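Local coordinates for predicted protein (Phaeodactylum tricornutum CCAP 1055/1, PDB 5Z5M) that makes (S)-allantoin in urate breakdown, as a fusion of an OHCU decarboxylase with a hydroxyisourate hydrolase of the transthyretin family, at the interface of chains A and B and the interface of chains A and C. Sequence-based numbering; all coordinates share one arbitrary frame. Chains: chain A/B/C, Predicted protein.

Contact 1: the interface of chains A and B. Residues chain A 265, 291-293; chain B 295-297.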
loop_
_atom_site.group_PDB
_atom_site.type_symbol
_atom_site.label_atom_id
_atom_site.label_comp_id
_atom_site.label_asym_id
_atom_site.label_seq_id
_atom_site.Cartn_x
_atom_site.Cartn_y
_atom_site.Cartn_z
ATOM N N PHE A 265 -11.547 -7.537 11.977
ATOM C CA PHE A 265 -10.113 -7.649 11.732
ATOM C C PHE A 265 -9.423 -6.340 12.101
ATOM O O PHE A 265 -8.422 -6.337 12.812
ATOM C CB PHE A 265 -9.836 -8.022 10.276
ATOM C CG PHE A 265 -8.376 -8.103 9.948
ATOM C CD1 PHE A 265 -7.614 -9.173 10.388
ATOM C CD2 PHE A 265 -7.762 -7.101 9.214
ATOM C CE1 PHE A 265 -6.260 -9.237 10.105
ATOM C CE2 PHE A 265 -6.412 -7.166 8.919
ATOM C CZ PHE A 265 -5.660 -8.233 9.367
ATOM N N TRP A 291 -10.002 -4.482 5.805
ATOM C CA TRP A 291 -9.103 -5.628 5.684
ATOM C C TRP A 291 -7.665 -5.235 5.379
ATOM O O TRP A 291 -6.819 -6.095 5.135
ATOM C CB TRP A 291 -9.609 -6.573 4.593
ATOM C CG TRP A 291 -11.088 -6.810 4.668
ATOM C CD1 TRP A 291 -12.051 -6.207 3.911
ATOM C CD2 TRP A 291 -11.777 -7.706 5.555
ATOM N NE1 TRP A 291 -13.292 -6.673 4.268
ATOM C CE2 TRP A 291 -13.151 -7.594 5.275
ATOM C CE3 TRP A 291 -11.363 -8.592 6.555
ATOM C CZ2 TRP A 291 -14.116 -8.333 5.959
ATOM C CZ3 TRP A 291 -12.327 -9.330 7.233
ATOM C CH2 TRP A 291 -13.684 -9.192 6.934
ATOM N N SER A 292 -7.383 -3.938 5.403
ATOM C CA SER A 292 -6.046 -3.465 5.053
ATOM C C SER A 292 -5.840 -2.035 5.498
ATOM O O SER A 292 -6.797 -1.270 5.613
ATOM C CB SER A 292 -5.829 -3.571 3.544
ATOM O OG SER A 292 -6.631 -2.613 2.867
ATOM N N PHE A 293 -4.592 -1.654 5.745
ATOM C CA PHE A 293 -4.317 -0.246 5.916
ATOM C C PHE A 293 -2.859 0.066 5.625
ATOM O O PHE A 293 -1.997 -0.821 5.621
ATOM C CB PHE A 293 -4.730 0.245 7.318
ATOM C CG PHE A 293 -3.827 -0.192 8.441
ATOM C CD1 PHE A 293 -2.788 0.619 8.867
ATOM C CD2 PHE A 293 -4.066 -1.370 9.123
ATOM C CE1 PHE A 293 -1.972 0.239 9.917
ATOM C CE2 PHE A 293 -3.259 -1.755 10.183
ATOM C CZ PHE A 293 -2.205 -0.955 10.574
ATOM N N THR B 295 -0.288 -3.182 5.711
ATOM C CA THR B 295 -0.600 -4.535 6.124
ATOM C C THR B 295 -1.990 -4.897 5.631
ATOM O O THR B 295 -2.753 -4.031 5.183
ATOM C CB THR B 295 -0.531 -4.697 7.642
ATOM O OG1 THR B 295 -0.671 -6.085 7.981
ATOM C CG2 THR B 295 -1.652 -3.920 8.293
ATOM N N TYR B 296 -2.322 -6.176 5.712
ATOM C CA TYR B 296 -3.604 -6.640 5.214
ATOM C C TYR B 296 -3.946 -7.997 5.792
ATOM O O TYR B 296 -3.092 -8.670 6.370
ATOM C CB TYR B 296 -3.591 -6.714 3.687
ATOM C CG TYR B 296 -2.464 -7.552 3.129
ATOM C CD1 TYR B 296 -2.579 -8.936 3.033
ATOM C CD2 TYR B 296 -1.283 -6.961 2.697
ATOM C CE1 TYR B 296 -1.552 -9.706 2.523
ATOM C CE2 TYR B 296 -0.250 -7.722 2.188
ATOM C CZ TYR B 296 -0.389 -9.093 2.102
ATOM O OH TYR B 296 0.641 -9.854 1.594
ATOM N N ARG B 297 -5.204 -8.384 5.618
ATOM C CA ARG B 297 -5.696 -9.695 6.022
ATOM C C ARG B 297 -5.392 -10.721 4.934
ATOM O O ARG B 297 -6.049 -10.751 3.897
ATOM C CB ARG B 297 -7.205 -9.620 6.312
ATOM C CG ARG B 297 -7.974 -10.943 6.222
ATOM C CD ARG B 297 -7.606 -11.924 7.314
ATOM N NE ARG B 297 -8.661 -12.926 7.496
ATOM C CZ ARG B 297 -8.531 -14.227 7.243
ATOM N NH1 ARG B 297 -9.558 -15.045 7.446
ATOM N NH2 ARG B 297 -7.381 -14.719 6.798
#
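B:Arg297 lies against two aromatic residues of chain A just past the end of an antiparallel strand pairing, where strands 292-296 of the two chains run edge to edge. With B:Tyr296 it starts the C-terminal YRGS signature of hydroxyisourate hydrolases and may serve catalysis. Its CB sits over the centre of the A:Phe265 ring, 3.7 Å from the centroid, a CH-pi contact. From there the chain swings away from the backbone N (chi1 157°): CG comes within 4.1 Å of CE3 on the six-membered ring of A:Trp291, alongside which it runs. A bend at chi2 then returns CD towards the rim of the phenylalanine, near CD1 and CE1, and the guanidinium continues outward past both rings. An alanine in place of A:Phe265 would probably open a gap beside CB and CD of B:Arg297 and let the arginine chain turn more freely.

Backbone hydrogen bonds hold the two strands together. B:Arg297 N gives its hydrogen to A:Trp291 O at 2.8 Å, and A:Phe293 and B:Thr295 exchange a pair of bonds, N to O in each direction. The register sets A:Ser292 opposite B:Tyr296, their CB atoms 3.9 Å apart. Such pairing joins edge strands of two copies into a continuous sheet, as in transthyretin-like proteins. Nearer the two-fold, the methyl CG2 of B:Thr295 lies above the A:Phe293 ring, out over its CE2 corner, 3.3 Å from CE2.

Contact 2: the interface of chains A and C. Residues chain A 68, 155-156, 159; chain C 150, 152-153, 156.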
loop_
_atom_site.group_PDB
_atom_site.type_symbol
_atom_site.label_atom_id
_atom_site.label_comp_id
_atom_site.label_asym_id
_atom_site.label_seq_id
_atom_site.Cartn_x
_atom_site.Cartn_y
_atom_site.Cartn_z
ATOM N N LYS A 68 37.128 14.925 6.229
ATOM C CA LYS A 68 35.977 14.129 6.643
ATOM C C LYS A 68 36.397 12.977 7.552
ATOM O O LYS A 68 35.777 12.745 8.588
ATOM C CB LYS A 68 35.223 13.606 5.418
ATOM C CG LYS A 68 34.406 14.688 4.697
ATOM C CD LYS A 68 33.800 14.181 3.401
ATOM C CE LYS A 68 33.182 15.315 2.612
ATOM N NZ LYS A 68 32.484 14.845 1.390
ATOM N N PHE A 155 31.798 4.405 5.577
ATOM C CA PHE A 155 32.253 5.793 5.575
ATOM C C PHE A 155 31.066 6.721 5.311
ATOM O O PHE A 155 30.914 7.750 5.965
ATOM C CB PHE A 155 33.355 5.997 4.532
ATOM C CG PHE A 155 33.966 7.372 4.550
ATOM C CD1 PHE A 155 34.889 7.722 5.520
ATOM C CD2 PHE A 155 33.632 8.307 3.583
ATOM C CE1 PHE A 155 35.460 8.982 5.536
ATOM C CE2 PHE A 155 34.202 9.568 3.590
ATOM C CZ PHE A 155 35.115 9.907 4.567
ATOM N N MET A 156 30.226 6.333 4.356
ATOM C CA MET A 156 28.981 7.043 4.064
ATOM C C MET A 156 27.991 7.011 5.222
ATOM O O MET A 156 27.372 8.019 5.555
ATOM C CB MET A 156 28.316 6.451 2.822
ATOM C CG MET A 156 28.966 6.867 1.537
ATOM S SD MET A 156 28.850 8.657 1.387
ATOM C CE MET A 156 27.074 8.882 1.487
ATOM N N LEU A 159 29.170 9.200 8.176
ATOM C CA LEU A 159 28.985 10.620 7.896
ATOM C C LEU A 159 27.517 11.016 8.040
ATOM O O LEU A 159 27.213 12.110 8.507
ATOM C CB LEU A 159 29.496 10.970 6.497
ATOM C CG LEU A 159 31.016 10.998 6.307
ATOM C CD1 LEU A 159 31.364 11.170 4.837
ATOM C CD2 LEU A 159 31.657 12.096 7.144
ATOM N N THR C 150 28.612 13.902 -3.276
ATOM C CA THR C 150 29.986 13.899 -2.777
ATOM C C THR C 150 30.763 12.744 -3.406
ATOM O O THR C 150 30.165 11.749 -3.812
ATOM C CB THR C 150 30.041 13.773 -1.238
ATOM O OG1 THR C 150 29.547 12.488 -0.835
ATOM C CG2 THR C 150 29.211 14.862 -0.576
ATOM N N GLU C 152 32.627 10.529 -2.017
ATOM C CA GLU C 152 32.556 9.290 -1.252
ATOM C C GLU C 152 31.208 8.589 -1.419
ATOM O O GLU C 152 31.130 7.369 -1.285
ATOM C CB GLU C 152 32.850 9.537 0.234
ATOM C CG GLU C 152 31.813 10.350 0.988
ATOM C CD GLU C 152 32.082 11.839 0.933
ATOM O OE1 GLU C 152 33.115 12.239 0.349
ATOM O OE2 GLU C 152 31.268 12.611 1.487
ATOM N N GLN C 153 30.147 9.338 -1.717
ATOM C CA GLN C 153 28.891 8.683 -2.058
ATOM C C GLN C 153 29.011 8.046 -3.431
ATOM O O GLN C 153 28.551 6.930 -3.650
ATOM C CB GLN C 153 27.702 9.649 -2.044
ATOM C CG GLN C 153 26.374 8.903 -2.129
ATOM C CD GLN C 153 25.208 9.768 -2.546
ATOM O OE1 GLN C 153 25.236 10.990 -2.398
ATOM N NE2 GLN C 153 24.165 9.134 -3.075
ATOM N N MET C 156 30.844 4.739 -3.616
ATOM C CA MET C 156 29.996 3.609 -3.267
ATOM C C MET C 156 29.036 3.274 -4.408
ATOM O O MET C 156 28.837 2.110 -4.741
ATOM C CB MET C 156 29.228 3.910 -1.979
ATOM C CG MET C 156 28.398 2.764 -1.454
ATOM S SD MET C 156 27.088 3.365 -0.372
ATOM C CE MET C 156 26.160 4.382 -1.522
#
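A:Lys68 and C:Glu152 meet tip to tip in a salt bridge across a helix-to-helix, two-fold symmetric interface of the deposited assembly, which probably joins decarboxylase parts; exchanging the chains gives a twin bridge. The ammonium NZ of A:Lys68 is 2.5 Å from carboxylate OE2 of C:Glu152, a short bond taken on the syn lone pair, the side of the other oxygen. OE1 of the same carboxylate is a weaker partner for NZ at 2.9 Å, so the ammonium is shared unequally between the two oxygens. The lysine chain is extended beyond CG and spans the distance from its own helix, while the glutamate bends at chi2 (-89°) to turn its carboxylate towards it. Within chain C, the hydroxyl OG1 of C:Thr150 gives a weak hydrogen bond to OE2 and takes another weak one from C:Gln153 N, so this threonine caps the start of helix 151-173 while it may help hold the carboxylate in place.

Apolar contacts surround the stem of the glutamate. C:Glu152 CG meets the A:Phe155 ring at its edge, in plane, 3.6 Å from CE2, and the ring stands nearly perpendicular to the carboxylate, with 85° between the planes. A:Leu159 adds its methyl CD1, 4.0 Å from C:Glu152 CG. A:Met156 is poorly ordered; as modelled, it hides much surface against chain C, its thioether SD lying on another side of the same methylene and its methyl CE tentatively reaching C:Gln153.

In the fold, the contact belongs to the helical OHCU decarboxylase part. C:Glu152 and C:Gln153 occupy the first turn of helix 151-173 of chain C; A:Phe155, A:Met156 and A:Leu159 lie on the same helix of chain A, and A:Lys68 comes from helix 65-73, far back in the sequence but beside it in space.

About 40 Å separates the centres of contact 1 and contact 2, and they share no residue or secondary-structure element. Chain A takes part in both, using its C-terminal transthyretin-like part towards chain B in contact 1 and its N-terminal decarboxylase helices towards chain C in contact 2. Each interface is two-fold symmetric, so every contact has a twin with the chains exchanged. One copy can therefore bind different neighbours through its two catalytic parts, which is consistent with the four copies of the deposited assembly, where strand pairing and helix packing would link the fused enzymes together.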